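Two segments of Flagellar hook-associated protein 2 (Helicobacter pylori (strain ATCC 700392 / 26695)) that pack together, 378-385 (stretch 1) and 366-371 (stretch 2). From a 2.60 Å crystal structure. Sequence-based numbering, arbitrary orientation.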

ATOM      1  N   THR A 378      26.739   6.624   0.295  1.00 76.93           N
ATOM      2  CA  THR A 378      25.629   5.754  -0.191  1.00 71.75           C
ATOM      3  C   THR A 378      24.882   6.494  -1.304  1.00 69.42           C
ATOM      4  O   THR A 378      24.971   7.702  -1.386  1.00 72.71           O
ATOM      5  CB  THR A 378      24.595   5.344   0.958  1.00 74.99           C
ATOM      6  OG1 THR A 378      23.504   6.272   1.014  1.00 77.45           O
ATOM      7  CG2 THR A 378      25.254   5.265   2.348  1.00 80.63           C
ATOM      8  N   ARG A 379      24.156   5.762  -2.148  1.00 64.98           N
ATOM      9  CA  ARG A 379      23.464   6.310  -3.345  1.00 63.77           C
ATOM     10  C   ARG A 379      22.319   5.377  -3.821  1.00 59.71           C
ATOM     11  O   ARG A 379      22.370   4.176  -3.619  1.00 56.18           O
ATOM     12  CB  ARG A 379      24.427   6.476  -4.530  1.00 63.05           C
ATOM     13  CG  ARG A 379      25.489   7.542  -4.408  1.00 69.07           C
ATOM     14  CD  ARG A 379      24.885   8.925  -4.233  1.00 77.62           C
ATOM     15  NE  ARG A 379      25.869   9.937  -3.853  1.00 85.09           N
ATOM     16  CZ  ARG A 379      26.625  10.610  -4.716  1.00 90.79           C
ATOM     17  NH1 ARG A 379      27.480  11.529  -4.272  1.00 97.14           N
ATOM     18  NH2 ARG A 379      26.534  10.371  -6.027  1.00 89.94           N
ATOM     19  N   PRO A 380      21.303   5.944  -4.491  1.00 60.10           N
ATOM     20  CA  PRO A 380      20.085   5.197  -4.806  1.00 57.71           C
ATOM     21  C   PRO A 380      20.196   4.307  -6.039  1.00 54.99           C
ATOM     22  O   PRO A 380      19.241   3.604  -6.381  1.00 54.16           O
ATOM     23  CB  PRO A 380      19.059   6.316  -5.067  1.00 61.48           C
ATOM     24  CG  PRO A 380      19.871   7.475  -5.580  1.00 63.86           C
ATOM     25  CD  PRO A 380      21.194   7.376  -4.863  1.00 63.92           C
ATOM     26  N   THR A 381      21.338   4.354  -6.715  1.00 54.54           N
ATOM     27  CA  THR A 381      21.581   3.505  -7.871  1.00 52.80           C
ATOM     28  C   THR A 381      23.029   3.061  -7.893  1.00 52.97           C
ATOM     29  O   THR A 381      23.842   3.511  -7.079  1.00 53.18           O
ATOM     30  CB  THR A 381      21.249   4.187  -9.224  1.00 54.67           C
ATOM     31  OG1 THR A 381      22.241   5.169  -9.512  1.00 56.93           O
ATOM     32  CG2 THR A 381      19.842   4.803  -9.228  1.00 54.34           C
ATOM     33  N   ASN A 382      23.317   2.138  -8.817  1.00 53.49           N
ATOM     34  CA  ASN A 382      24.648   1.561  -8.971  1.00 54.00           C
ATOM     35  C   ASN A 382      25.535   2.436  -9.877  1.00 56.51           C
ATOM     36  O   ASN A 382      26.728   2.192 -10.045  1.00 56.15           O
ATOM     37  CB  ASN A 382      24.519   0.155  -9.541  1.00 54.28           C
ATOM     38  CG  ASN A 382      24.040  -0.830  -8.521  1.00 54.02           C
ATOM     39  OD1 ASN A 382      24.504  -0.814  -7.396  1.00 56.93           O
ATOM     40  ND2 ASN A 382      23.112  -1.697  -8.904  1.00 51.14           N
ATOM     41  N   GLU A 383      24.920   3.464 -10.444  1.00 59.47           N
ATOM     42  CA  GLU A 383      25.596   4.353 -11.363  1.00 64.33           C
ATOM     43  C   GLU A 383      26.085   5.511 -10.510  1.00 65.31           C
ATOM     44  O   GLU A 383      25.289   6.325 -10.100  1.00 67.24           O
ATOM     45  CB  GLU A 383      24.617   4.787 -12.470  1.00 68.17           C
ATOM     46  CG  GLU A 383      24.151   3.615 -13.422  1.00 70.35           C
ATOM     47  CD  GLU A 383      23.150   2.589 -12.779  1.00 68.22           C
ATOM     48  OE1 GLU A 383      22.133   3.000 -12.155  1.00 67.24           O
ATOM     49  OE2 GLU A 383      23.373   1.361 -12.938  1.00 67.84           O
ATOM     50  N   VAL A 384      27.375   5.544 -10.192  1.00 65.52           N
ATOM     51  CA  VAL A 384      27.901   6.491  -9.209  1.00 67.78           C
ATOM     52  C   VAL A 384      28.897   7.462  -9.817  1.00 73.96           C
ATOM     53  O   VAL A 384      30.107   7.248  -9.760  1.00 74.59           O
ATOM     54  CB  VAL A 384      28.558   5.778  -8.036  1.00 65.02           C
ATOM     55  CG1 VAL A 384      29.410   6.744  -7.228  1.00 68.06           C
ATOM     56  CG2 VAL A 384      27.486   5.132  -7.157  1.00 62.11           C
ATOM     57  N   ASN A 385      28.372   8.542 -10.398  1.00 79.78           N
ATOM     58  CA  ASN A 385      29.196   9.596 -10.940  1.00 87.18           C
ATOM     59  C   ASN A 385      29.040  10.846 -10.083  1.00 92.23           C
ATOM     60  O   ASN A 385      30.014  11.543  -9.807  1.00 97.34           O
ATOM     61  CB  ASN A 385      28.798   9.884 -12.392  1.00 92.45           C
ATOM     62  CG  ASN A 385      28.749   8.621 -13.266  1.00 89.53           C
ATOM     63  OD1 ASN A 385      29.105   7.512 -12.838  1.00 82.87           O
ATOM     64  ND2 ASN A 385      28.326   8.803 -14.515  1.00 95.62           N
TER
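Stretch 2 366-371: SDSAFT

How does stretch 2 lie on stretch 1? It runs antiparallel to it, as a short strand, Ser368 to Thr371, beside the two strand residues Thr378 and Arg379. The register pairs Thr378 with Ala369, their CA atoms 4.5 Å apart, and Arg379 with Ser368, CA to CA 5.2 Å. Beyond the strand the chains stay close, with the CA atoms of Pro380 and Asp367 4.3 Å apart. CB of Thr378 and CB of Ala369 lie on one face of the sheet, those of Arg379 and Ser368 on the other. Together the two stretches bury 401 Å² of surface.

Which backbone donors and acceptors are satisfied across the pair? Arg379 and Ser368 form the hydrogen-bonded pair of the ladder, so each gives its amide to the other's carbonyl. Ser368 N donates to Arg379 O at 2.6 Å, a short bond whose angle at the hydrogen is 137°, well away from linear. Arg379 N donates to Ser368 O at 3.1 Å and a straighter 162°. Thr378 and Ala369 are a non-hydrogen-bonded pair, so no such bonds join their backbones.

What does the Ser368 side chain add? With chi1 in the p well, its hydroxyl turns back to the same acceptor its own amide uses, and Ser368 OG donates to Arg379 O at 2.9 Å. That one carbonyl therefore takes two hydrogen bonds from a single residue. The hydroxyl also lies near the turn that follows the strand, Ser368 OG being 3.3 Å from Thr381 O, a contact that is not counted as a hydrogen bond. Nearby, Asn382 OD1 comes within 4.0 Å of Ser368 CB, but its hydrogen bond is made elsewhere in the structure.

What fills the space around these polar links? Phe370, in the p rotamer, brings its ring over to stretch 1 although its CA-to-CB bond points sideways. Val384, whose CB points toward stretch 2, meets it in an apolar contact, CG2 to Phe370 CE1 at 3.7 Å, while Arg379 CG lies at the ring edge, 4.2 Å from Phe370 CZ. The aliphatic part of Arg379 thus touches the ring, and the end of the side chain leads away from stretch 2. At the other end, Asp367 OD1 sits 3.3 Å from Pro380 CA; proline has no amide hydrogen to offer it, and this oxygen is hydrogen-bonded elsewhere in the structure.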

ATOM      1  N   SER A 366      16.616  -1.062  -2.313  1.00 49.98           N
ATOM      2  CA  SER A 366      17.641  -0.579  -1.376  1.00 51.14           C
ATOM      3  C   SER A 366      18.675   0.270  -2.091  1.00 52.49           C
ATOM      4  O   SER A 366      18.903   0.097  -3.278  1.00 52.60           O
ATOM      5  CB  SER A 366      18.304  -1.755  -0.654  1.00 50.88           C
ATOM      6  OG  SER A 366      19.460  -2.227  -1.326  1.00 54.27           O
ATOM      7  N   ASP A 367      19.265   1.213  -1.361  1.00 61.23           N
ATOM      8  CA  ASP A 367      20.305   2.097  -1.885  1.00 59.23           C
ATOM      9  C   ASP A 367      21.594   1.277  -1.953  1.00 57.80           C
ATOM     10  O   ASP A 367      21.729   0.296  -1.266  1.00 59.85           O
ATOM     11  CB  ASP A 367      20.520   3.338  -0.971  1.00 62.88           C
ATOM     12  CG  ASP A 367      19.311   4.321  -0.929  1.00 66.04           C
ATOM     13  OD1 ASP A 367      18.591   4.489  -1.927  1.00 65.40           O
ATOM     14  OD2 ASP A 367      19.097   4.984   0.124  1.00 73.56           O
ATOM     15  N   SER A 368      22.523   1.670  -2.808  1.00 55.84           N
ATOM     16  CA  SER A 368      23.882   1.127  -2.798  1.00 56.16           C
ATOM     17  C   SER A 368      24.671   1.692  -1.637  1.00 59.87           C
ATOM     18  O   SER A 368      24.423   2.817  -1.189  1.00 62.33           O
ATOM     19  CB  SER A 368      24.624   1.506  -4.082  1.00 54.09           C
ATOM     20  OG  SER A 368      24.971   2.895  -4.080  1.00 55.19           O
ATOM     21  N   ALA A 369      25.654   0.939  -1.176  1.00 62.01           N
ATOM     22  CA  ALA A 369      26.489   1.384  -0.061  1.00 67.03           C
ATOM     23  C   ALA A 369      27.917   0.959  -0.330  1.00 67.68           C
ATOM     24  O   ALA A 369      28.167  -0.214  -0.686  1.00 66.79           O
ATOM     25  CB  ALA A 369      25.999   0.797   1.262  1.00 71.98           C
ATOM     26  N   PHE A 370      28.836   1.914  -0.150  1.00 69.77           N
ATOM     27  CA  PHE A 370      30.242   1.738  -0.521  1.00 70.25           C
ATOM     28  C   PHE A 370      31.086   2.821   0.146  1.00 75.08           C
ATOM     29  O   PHE A 370      30.545   3.696   0.815  1.00 78.10           O
ATOM     30  CB  PHE A 370      30.408   1.779  -2.061  1.00 65.76           C
ATOM     31  CG  PHE A 370      29.944   3.065  -2.679  1.00 64.69           C
ATOM     32  CD1 PHE A 370      28.623   3.222  -3.073  1.00 63.06           C
ATOM     33  CD2 PHE A 370      30.822   4.127  -2.846  1.00 66.97           C
ATOM     34  CE1 PHE A 370      28.182   4.424  -3.621  1.00 64.61           C
ATOM     35  CE2 PHE A 370      30.390   5.336  -3.399  1.00 68.40           C
ATOM     36  CZ  PHE A 370      29.073   5.490  -3.778  1.00 67.12           C
ATOM     37  N   THR A 371      32.405   2.760  -0.049  1.00 76.91           N
ATOM     38  CA  THR A 371      33.337   3.682   0.592  1.00 82.46           C
ATOM     39  C   THR A 371      34.612   3.913  -0.223  1.00 82.27           C
ATOM     40  O   THR A 371      35.267   2.961  -0.630  1.00 80.72           O
ATOM     41  CB  THR A 371      33.781   3.132   1.959  1.00 88.55           C
ATOM     42  OG1 THR A 371      34.294   1.807   1.779  1.00 88.05           O
ATOM     43  CG2 THR A 371      32.619   3.084   2.945  1.00 91.72           C
TER